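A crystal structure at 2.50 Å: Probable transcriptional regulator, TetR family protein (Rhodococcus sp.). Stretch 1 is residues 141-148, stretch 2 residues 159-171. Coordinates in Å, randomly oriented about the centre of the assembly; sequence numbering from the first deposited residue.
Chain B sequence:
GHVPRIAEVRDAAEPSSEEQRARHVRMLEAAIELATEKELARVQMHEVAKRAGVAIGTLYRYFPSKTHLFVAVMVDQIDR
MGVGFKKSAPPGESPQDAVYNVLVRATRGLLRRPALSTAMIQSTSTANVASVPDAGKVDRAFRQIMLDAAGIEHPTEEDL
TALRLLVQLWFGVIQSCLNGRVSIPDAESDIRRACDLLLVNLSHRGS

Stretch 1, residues 141-148: AFRQIMLD
Stretch 2 (159-171) DLTALRLLVQLWF

Selenium lies at the middle of this contact: residue 146 is selenomethionine, and its side chain touches three residues of the other helix. Met 146 SE lies 3.7 Å from Val 167 CG1 and 4.2 Å from Leu 163 CD2, while Met 146 CE, the methyl carbon, comes within 3.4 Å of Leu 166 CD2. The chain leaves the backbone toward the partner helix with chi1 m and chi2 t, extended enough to reach across, and with chi3 near 95°, between wells, the methyl comes up against Leu 166, itself chi1 t and chi2 p. A long, flexible, apolar side chain suits this position, since it can follow the uneven surface left by three branched residues.

Both stretches are helical throughout, and each helix continues beyond its stretch in both directions. Their axes approach to 10.6 Å, with N-to-C directions 115° apart, so the helices cross steeply. The nearest CA atoms are those of Arg 143 and Leu 163, 6.8 Å apart. Backbone hydrogen bonds hold each helix, such as Leu 147 N to Arg 143 O at 3.0 Å and Trp 170 N to Leu 166 O at 2.7 Å. None crosses between the stretches; the contact is essentially apolar packing, burying 443 Å² in total.

At one end, Phe 142 points toward the second helix, with chi1 at -145°, between wells, and chi2 also at -145°. Phe 142 CD1 lies 3.6 Å from Val 167 CG1, and Phe 142 CE1 is 3.5 Å from Trp 170 CZ3. The Phe ring and the six-membered ring of Trp 170 have centroids 5.1 Å apart and planes inclined at 36°, an oblique pairing, although Phe 142 CZ sits over one face of the indole. Trp 170 adopts chi1 t with chi2 near 70°. Its broad ring offers carbon surface here, while its NE1 is hydrogen-bonded elsewhere in the structure. Val 167, compact and branched at CB, with chi1 at -26°, between wells, sets its CG1 against both the Phe 142 ring and the selenium.

The other end is built from leucines, whose forked apolar ends can pack methyl against methyl. Leu 163, chi1 m and chi2 t, points toward the first helix, and its two methyls meet different neighbours: CD2 faces the selenium, whereas Leu 163 CD1 lies 3.5 Å from Leu 147 CD1. Leu 147 and Leu 160 both start sideways, yet their ends come nearer, bringing Leu 147 CD2 to 4.1 Å from Leu 160 CD1. Both have off-rotamer chi1 (-111° and -93°) and chi2 near 0°. Arg 143, chi1 t, chi2 t and chi3 p, borders this patch with its aliphatic portion: Arg 143 CD is 4.1 Å from Leu 160 CD1.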

# COMPACT_ATOMS: atom_id res chain seq x y z
N ALA B 141 13.96 1.03 -10.44
CA ALA B 141 14.74 2.23 -10.20
C ALA B 141 15.09 2.25 -8.74
O ALA B 141 16.19 2.61 -8.36
CB ALA B 141 13.98 3.48 -10.57
N PHE B 142 14.14 1.80 -7.94
CA PHE B 142 14.31 1.82 -6.51
C PHE B 142 15.37 0.84 -6.10
O PHE B 142 16.45 1.21 -5.66
CB PHE B 142 12.99 1.54 -5.83
CG PHE B 142 12.82 2.30 -4.58
CD1 PHE B 142 12.16 1.75 -3.50
CD2 PHE B 142 13.38 3.56 -4.47
CE1 PHE B 142 12.04 2.47 -2.29
CE2 PHE B 142 13.29 4.31 -3.27
CZ PHE B 142 12.60 3.77 -2.17
N ARG B 143 15.05 -0.43 -6.28
CA ARG B 143 15.98 -1.49 -6.15
C ARG B 143 17.44 -1.13 -6.53
O ARG B 143 18.37 -1.55 -5.83
CB ARG B 143 15.46 -2.64 -7.00
CG ARG B 143 16.02 -4.01 -6.71
CD ARG B 143 15.74 -4.87 -7.91
NE ARG B 143 16.40 -4.28 -9.07
CZ ARG B 143 16.13 -4.58 -10.34
NH1 ARG B 143 15.18 -5.48 -10.64
NH2 ARG B 143 16.80 -3.97 -11.32
N GLN B 144 17.66 -0.38 -7.62
CA GLN B 144 19.03 0.03 -8.01
C GLN B 144 19.66 1.14 -7.17
O GLN B 144 20.88 1.29 -7.17
CB GLN B 144 19.12 0.44 -9.48
CG GLN B 144 19.42 -0.68 -10.42
CD GLN B 144 20.81 -1.27 -10.25
OE1 GLN B 144 21.10 -2.33 -10.78
NE2 GLN B 144 21.68 -0.58 -9.51
N ILE B 145 18.85 1.95 -6.50
CA ILE B 145 19.41 2.98 -5.64
C ILE B 145 19.96 2.35 -4.38
O ILE B 145 20.98 2.80 -3.85
CB ILE B 145 18.37 4.04 -5.28
CG1 ILE B 145 18.00 4.84 -6.53
CG2 ILE B 145 18.91 4.98 -4.15
CD1 ILE B 145 16.87 5.81 -6.30
N MSE B 146 19.27 1.31 -3.93
CA MSE B 146 19.57 0.61 -2.70
C MSE B 146 20.75 -0.32 -2.93
O MSE B 146 21.68 -0.36 -2.12
CB MSE B 146 18.36 -0.20 -2.25
CG MSE B 146 17.07 0.61 -2.08
SE MSE B 146 15.56 -0.58 -1.56
CE MSE B 146 15.67 -0.33 0.35
N LEU B 147 20.68 -1.05 -4.03
CA LEU B 147 21.79 -1.86 -4.46
C LEU B 147 23.05 -1.00 -4.49
O LEU B 147 24.04 -1.38 -3.91
CB LEU B 147 21.48 -2.50 -5.81
CG LEU B 147 21.26 -4.03 -5.90
CD1 LEU B 147 21.26 -4.80 -4.55
CD2 LEU B 147 20.03 -4.38 -6.70
N ASP B 148 22.96 0.18 -5.09
CA ASP B 148 24.11 1.06 -5.23
C ASP B 148 24.56 1.59 -3.88
O ASP B 148 25.76 1.61 -3.57
CB ASP B 148 23.79 2.20 -6.20
CG ASP B 148 23.93 1.78 -7.68
OD1 ASP B 148 24.46 0.69 -7.98
OD2 ASP B 148 23.53 2.56 -8.56
N ASP B 159 19.12 -11.81 -2.11
CA ASP B 159 19.25 -10.35 -2.02
C ASP B 159 18.12 -9.60 -2.70
O ASP B 159 17.57 -8.68 -2.12
CB ASP B 159 20.52 -9.89 -2.73
CG ASP B 159 21.79 -10.31 -2.01
OD1 ASP B 159 21.79 -10.33 -0.76
OD2 ASP B 159 22.79 -10.60 -2.73
N LEU B 160 17.83 -9.94 -3.95
CA LEU B 160 16.78 -9.27 -4.72
C LEU B 160 15.43 -9.44 -4.03
O LEU B 160 14.64 -8.49 -3.86
CB LEU B 160 16.71 -9.87 -6.14
CG LEU B 160 17.48 -9.29 -7.33
CD1 LEU B 160 18.24 -8.03 -6.95
CD2 LEU B 160 18.39 -10.31 -8.05
N THR B 161 15.18 -10.69 -3.64
CA THR B 161 13.99 -11.08 -2.90
C THR B 161 13.87 -10.22 -1.65
O THR B 161 12.88 -9.50 -1.49
CB THR B 161 14.01 -12.62 -2.61
OG1 THR B 161 13.84 -13.32 -3.84
CG2 THR B 161 12.91 -13.04 -1.66
N ALA B 162 14.90 -10.25 -0.81
CA ALA B 162 14.94 -9.43 0.43
C ALA B 162 14.57 -7.97 0.19
O ALA B 162 13.72 -7.41 0.88
CB ALA B 162 16.29 -9.54 1.12
N LEU B 163 15.17 -7.38 -0.83
CA LEU B 163 14.88 -5.99 -1.18
C LEU B 163 13.51 -5.78 -1.80
O LEU B 163 13.02 -4.68 -1.83
CB LEU B 163 15.96 -5.45 -2.12
CG LEU B 163 17.34 -5.36 -1.48
CD1 LEU B 163 18.40 -5.25 -2.56
CD2 LEU B 163 17.42 -4.19 -0.49
N ARG B 164 12.89 -6.83 -2.33
CA ARG B 164 11.56 -6.67 -2.90
C ARG B 164 10.61 -6.68 -1.72
O ARG B 164 9.72 -5.83 -1.64
CB ARG B 164 11.25 -7.79 -3.91
CG ARG B 164 10.23 -7.38 -5.01
CD ARG B 164 9.54 -8.58 -5.73
NE ARG B 164 10.41 -9.74 -5.68
CZ ARG B 164 10.13 -10.83 -4.98
NH1 ARG B 164 8.99 -10.90 -4.31
NH2 ARG B 164 10.99 -11.84 -4.94
N LEU B 165 10.83 -7.59 -0.78
CA LEU B 165 10.13 -7.56 0.51
C LEU B 165 10.27 -6.22 1.29
O LEU B 165 9.31 -5.75 1.89
CB LEU B 165 10.58 -8.74 1.38
CG LEU B 165 10.28 -10.16 0.88
CD1 LEU B 165 10.84 -11.21 1.84
CD2 LEU B 165 8.81 -10.40 0.70
N LEU B 166 11.46 -5.62 1.28
CA LEU B 166 11.65 -4.34 1.95
C LEU B 166 10.81 -3.22 1.30
O LEU B 166 9.94 -2.67 1.98
CB LEU B 166 13.12 -3.95 2.05
CG LEU B 166 13.56 -2.77 2.92
CD1 LEU B 166 13.11 -2.87 4.37
CD2 LEU B 166 15.08 -2.56 2.85
N VAL B 167 11.01 -2.92 0.01
CA VAL B 167 10.25 -1.77 -0.57
C VAL B 167 8.76 -2.01 -0.46
O VAL B 167 7.98 -1.06 -0.43
CB VAL B 167 10.66 -1.32 -2.02
CG1 VAL B 167 12.09 -1.67 -2.36
CG2 VAL B 167 9.71 -1.85 -3.08
N GLN B 168 8.37 -3.28 -0.36
CA GLN B 168 6.96 -3.64 -0.20
C GLN B 168 6.47 -3.22 1.17
O GLN B 168 5.65 -2.31 1.27
CB GLN B 168 6.69 -5.14 -0.50
CG GLN B 168 5.93 -5.38 -1.86
CD GLN B 168 5.00 -4.19 -2.30
OE1 GLN B 168 3.78 -4.19 -2.02
NE2 GLN B 168 5.59 -3.17 -2.96
N LEU B 169 7.02 -3.84 2.21
CA LEU B 169 6.88 -3.37 3.58
C LEU B 169 7.03 -1.84 3.73
O LEU B 169 6.36 -1.22 4.54
CB LEU B 169 7.88 -4.09 4.47
CG LEU B 169 8.00 -3.68 5.94
CD1 LEU B 169 6.67 -3.46 6.59
CD2 LEU B 169 8.72 -4.79 6.66
N TRP B 170 7.89 -1.23 2.92
CA TRP B 170 8.18 0.17 3.09
C TRP B 170 7.01 1.00 2.61
O TRP B 170 6.51 1.85 3.36
CB TRP B 170 9.45 0.55 2.35
CG TRP B 170 9.72 2.00 2.42
CD1 TRP B 170 10.11 2.70 3.52
CD2 TRP B 170 9.62 2.94 1.36
NE1 TRP B 170 10.26 4.00 3.21
CE2 TRP B 170 9.97 4.19 1.89
CE3 TRP B 170 9.27 2.83 0.00
CZ2 TRP B 170 9.99 5.35 1.12
CZ3 TRP B 170 9.28 3.99 -0.77
CH2 TRP B 170 9.64 5.24 -0.20
N PHE B 171 6.57 0.74 1.38
CA PHE B 171 5.37 1.36 0.82
C PHE B 171 4.22 1.32 1.80
O PHE B 171 3.47 2.28 1.89
CB PHE B 171 4.93 0.70 -0.49
CG PHE B 171 5.39 1.42 -1.71
CD1 PHE B 171 4.48 2.07 -2.52
CD2 PHE B 171 6.76 1.47 -2.04
CE1 PHE B 171 4.92 2.77 -3.66
CE2 PHE B 171 7.22 2.16 -3.19
CZ PHE B 171 6.30 2.81 -4.00